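Local coordinates for protein endoribonuclease ToxN (Bacillus thuringiensis, PDB 4ATO) that cleaves RNA within A-rich sequences as the toxin of a type III toxin-antitoxin system and is held inactive by the antitoxic RNA pseudoknot ToxI, at residues V81-V84 / N85-I88. Sequence-based numbering, arbitrary orientation.
Sequences VLLV and NNMI. With nucleotides of chain B.
Leu83 and Asn86 meet round a short turn that interrupts strand 78-89 in the antiparallel sheet of ToxN, and the turn carries two asparagines to the bound ToxI RNA. Two successive i to i+3 backbone bonds close it in the manner of a 3-10 turn: Asn86 N donates to Leu83 O (3.0 Å), and Met87 N donates to Val84 O (3.2 Å). The backbone of Asn85 is also hydrogen-bonded to that of Cys157.

The RNA contacts come from the two amides. Asn86 reads the Watson-Crick edge of A3 of chain B with a pair of bonds: A3 N6 donates almost straight to Asn86 OD1 (2.8 Å, 176°), while Asn86 ND2 donates to A3 N1 (3.2 Å). The complementary donor and acceptor suit adenine and fix which way round the amide lies. Asn85 ND2 makes a weak bond to O4 of U4 of chain B and also donates to Val155 O, which ties the turn to the end of helix 147-155.

Leu83 packs against both amide oxygens. The side chains of Leu83 and Asn86 extend alongside each other in one direction, and methyl CD1 of Leu83 lies 3.4 Å from the Asn86 OD1 that accepts from adenine. Asn85 CG is wedged between its own backbone N and carbonyl carbon (chi1 55°), which brings OD1 back over Leu83 CB. Away from the RNA, Met87 faces helix 108-139 and packs on Val132; Val84, beside it, is modelled in two conformers. Met87 passes over the Val84 carbonyl, its chain extended beyond CG, with CG 3.4 Å from Val84 O.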
ATOM      1  N   VAL A  81      17.489 -17.153  12.748  1.00 25.38           N
ATOM      2  CA  VAL A  81      18.229 -16.080  12.098  1.00 25.49           C
ATOM      3  C   VAL A  81      19.020 -16.723  10.974  1.00 30.01           C
ATOM      4  O   VAL A  81      19.698 -17.737  11.189  1.00 32.87           O
ATOM      5  CB  VAL A  81      19.208 -15.379  13.091  1.00 23.81           C
ATOM      6  CG1 VAL A  81      19.958 -14.256  12.399  1.00 26.23           C
ATOM      7  CG2 VAL A  81      18.457 -14.828  14.297  1.00 20.85           C
ATOM      8  N   LEU A  82      18.919 -16.176   9.770  1.00 21.89           N
ATOM      9  CA  LEU A  82      19.730 -16.702   8.677  1.00 26.88           C
ATOM     10  C   LEU A  82      21.076 -16.023   8.748  1.00 30.81           C
ATOM     11  O   LEU A  82      21.141 -14.791   8.761  1.00 30.04           O
ATOM     12  CB  LEU A  82      19.114 -16.405   7.320  1.00 25.25           C
ATOM     13  CG  LEU A  82      18.023 -17.336   6.797  1.00 38.14           C
ATOM     14  CD1 LEU A  82      17.326 -16.668   5.614  1.00 31.97           C
ATOM     15  CD2 LEU A  82      18.636 -18.659   6.387  1.00 30.48           C
ATOM     16  N   LEU A  83      22.142 -16.824   8.783  1.00 24.97           N
ATOM     17  CA  LEU A  83      23.506 -16.295   8.831  1.00 28.05           C
ATOM     18  C   LEU A  83      24.115 -16.145   7.432  1.00 23.38           C
ATOM     19  O   LEU A  83      24.796 -17.055   6.935  1.00 27.85           O
ATOM     20  CB  LEU A  83      24.387 -17.218   9.669  1.00 22.90           C
ATOM     21  CG  LEU A  83      23.817 -17.529  11.055  1.00 27.68           C
ATOM     22  CD1 LEU A  83      24.726 -18.527  11.816  1.00 25.65           C
ATOM     23  CD2 LEU A  83      23.612 -16.248  11.859  1.00 28.04           C
ATOM     24  N   VAL A  84      23.887 -15.011   6.781  1.00 26.75           N
ATOM     25  CA  VAL A  84      24.443 -14.880   5.437  0.50 32.12           C
ATOM     26  C   VAL A  84      25.975 -14.862   5.466  1.00 30.11           C
ATOM     27  O   VAL A  84      26.608 -15.301   4.503  1.00 33.96           O
ATOM     28  CB  VAL A  84      23.791 -13.745   4.582  0.50 30.21           C
ATOM     29  CG1 VAL A  84      22.789 -12.949   5.392  0.50 31.25           C
ATOM     30  CG2 VAL A  84      24.837 -12.851   3.925  0.50 26.74           C
ATOM     31  N   ASN A  85      26.563 -14.448   6.589  1.00 27.13           N
ATOM     32  CA  ASN A  85      28.023 -14.521   6.761  1.00 26.63           C
ATOM     33  C   ASN A  85      28.582 -15.946   6.707  1.00 32.09           C
ATOM     34  O   ASN A  85      29.754 -16.139   6.390  1.00 34.08           O
ATOM     35  CB  ASN A  85      28.474 -13.858   8.066  1.00 27.55           C
ATOM     36  CG  ASN A  85      27.757 -14.421   9.299  1.00 31.16           C
ATOM     37  OD1 ASN A  85      26.543 -14.626   9.282  1.00 34.21           O
ATOM     38  ND2 ASN A  85      28.511 -14.670  10.365  1.00 26.95           N
ATOM     39  N   ASN A  86      27.755 -16.938   7.037  1.00 23.51           N
ATOM     40  CA  ASN A  86      28.202 -18.333   6.981  1.00 26.98           C
ATOM     41  C   ASN A  86      27.644 -19.133   5.795  1.00 29.42           C
ATOM     42  O   ASN A  86      27.619 -20.357   5.842  1.00 33.45           O
ATOM     43  CB  ASN A  86      27.845 -19.069   8.277  1.00 27.30           C
ATOM     44  CG  ASN A  86      28.477 -18.437   9.515  1.00 28.39           C
ATOM     45  OD1 ASN A  86      27.881 -18.426  10.584  1.00 36.44           O
ATOM     46  ND2 ASN A  86      29.688 -17.919   9.368  1.00 28.30           N
ATOM     47  N   MET A  87      27.186 -18.460   4.744  1.00 27.30           N
ATOM     48  CA  MET A  87      26.688 -19.188   3.577  1.00 34.89           C
ATOM     49  C   MET A  87      27.807 -19.984   2.902  1.00 31.07           C
ATOM     50  O   MET A  87      28.974 -19.593   2.937  1.00 24.81           O
ATOM     51  CB  MET A  87      25.983 -18.256   2.583  1.00 31.30           C
ATOM     52  CG  MET A  87      26.895 -17.339   1.814  1.00 27.96           C
ATOM     53  SD  MET A  87      25.940 -16.299   0.707  1.00 36.24           S
ATOM     54  CE  MET A  87      26.995 -14.853   0.598  1.00 51.76           C
ATOM     55  N   ILE A  88      27.445 -21.122   2.321  1.00 32.55           N
ATOM     56  CA  ILE A  88      28.424 -22.041   1.752  1.00 34.61           C
ATOM     57  C   ILE A  88      27.969 -22.589   0.403  1.00 39.02           C
ATOM     58  O   ILE A  88      26.767 -22.716   0.150  1.00 38.36           O
ATOM     59  CB  ILE A  88      28.714 -23.244   2.690  1.00 31.43           C
ATOM     60  CG1 ILE A  88      27.426 -24.004   3.013  1.00 28.77           C
ATOM     61  CG2 ILE A  88      29.381 -22.790   3.967  1.00 28.02           C
ATOM     62  CD1 ILE A  88      27.671 -25.306   3.748  1.00 31.42           C
TER
ATOM     63  P     A B   3      30.204 -15.166  20.745  1.00 39.58           P
ATOM     64  OP1   A B   3      30.423 -14.473  22.039  1.00 45.78           O
ATOM     65  OP2   A B   3      28.812 -15.407  20.293  1.00 49.71           O
ATOM     66  O5'   A B   3      31.039 -14.447  19.594  1.00 46.30           O
ATOM     67  C5'   A B   3      32.433 -14.203  19.747  1.00 43.91           C
ATOM     68  C4'   A B   3      33.054 -13.728  18.459  1.00 38.90           C
ATOM     69  O4'   A B   3      33.142 -14.832  17.522  1.00 43.42           O
ATOM     70  C3'   A B   3      32.281 -12.650  17.707  1.00 40.59           C
ATOM     71  O3'   A B   3      32.544 -11.344  18.202  1.00 37.48           O
ATOM     72  C2'   A B   3      32.725 -12.858  16.262  1.00 39.89           C
ATOM     73  O2'   A B   3      33.986 -12.255  16.029  1.00 45.50           O
ATOM     74  C1'   A B   3      32.906 -14.374  16.204  1.00 40.98           C
ATOM     75  N9    A B   3      31.712 -15.065  15.673  1.00 37.80           N
ATOM     76  C8    A B   3      30.560 -15.399  16.350  1.00 35.79           C
ATOM     77  N7    A B   3      29.674 -16.037  15.618  1.00 39.40           N
ATOM     78  C5    A B   3      30.284 -16.142  14.379  1.00 29.95           C
ATOM     79  C6    A B   3      29.859 -16.707  13.165  1.00 32.55           C
ATOM     80  N6    A B   3      28.675 -17.298  13.005  1.00 27.89           N
ATOM     81  N1    A B   3      30.705 -16.653  12.111  1.00 36.72           N
ATOM     82  C2    A B   3      31.894 -16.048  12.276  1.00 34.16           C
ATOM     83  N3    A B   3      32.406 -15.473  13.366  1.00 33.85           N
ATOM     84  C4    A B   3      31.542 -15.556  14.398  1.00 36.33           C
ATOM     85  P     U B   4      31.342 -10.329  18.526  1.00 38.86           P
ATOM     86  OP1   U B   4      31.929  -9.155  19.211  1.00 42.25           O
ATOM     87  OP2   U B   4      30.283 -11.105  19.221  1.00 41.02           O
ATOM     88  O5'   U B   4      30.842  -9.905  17.076  1.00 39.08           O
ATOM     89  C5'   U B   4      31.599  -9.007  16.284  1.00 27.67           C
ATOM     90  C4'   U B   4      30.752  -8.358  15.223  1.00 35.60           C
ATOM     91  O4'   U B   4      30.245  -9.381  14.327  1.00 37.72           O
ATOM     92  C3'   U B   4      29.528  -7.596  15.731  1.00 32.81           C
ATOM     93  O3'   U B   4      29.294  -6.484  14.866  1.00 29.87           O
ATOM     94  C2'   U B   4      28.402  -8.626  15.561  1.00 32.36           C
ATOM     95  O2'   U B   4      27.106  -8.074  15.448  1.00 28.84           O
ATOM     96  C1'   U B   4      28.830  -9.317  14.278  1.00 28.81           C
ATOM     97  N1    U B   4      28.316 -10.690  14.112  1.00 29.46           N
ATOM     98  C2    U B   4      27.375 -10.872  13.124  1.00 27.36           C
ATOM     99  O2    U B   4      26.945  -9.945  12.468  1.00 35.29           O
ATOM    100  N3    U B   4      26.940 -12.164  12.955  1.00 32.58           N
ATOM    101  C4    U B   4      27.364 -13.274  13.655  1.00 42.00           C
ATOM    102  O4    U B   4      26.882 -14.374  13.383  1.00 39.13           O
ATOM    103  C5    U B   4      28.359 -13.010  14.655  1.00 36.58           C
ATOM    104  C6    U B   4      28.796 -11.755  14.836  1.00 33.21           C
TER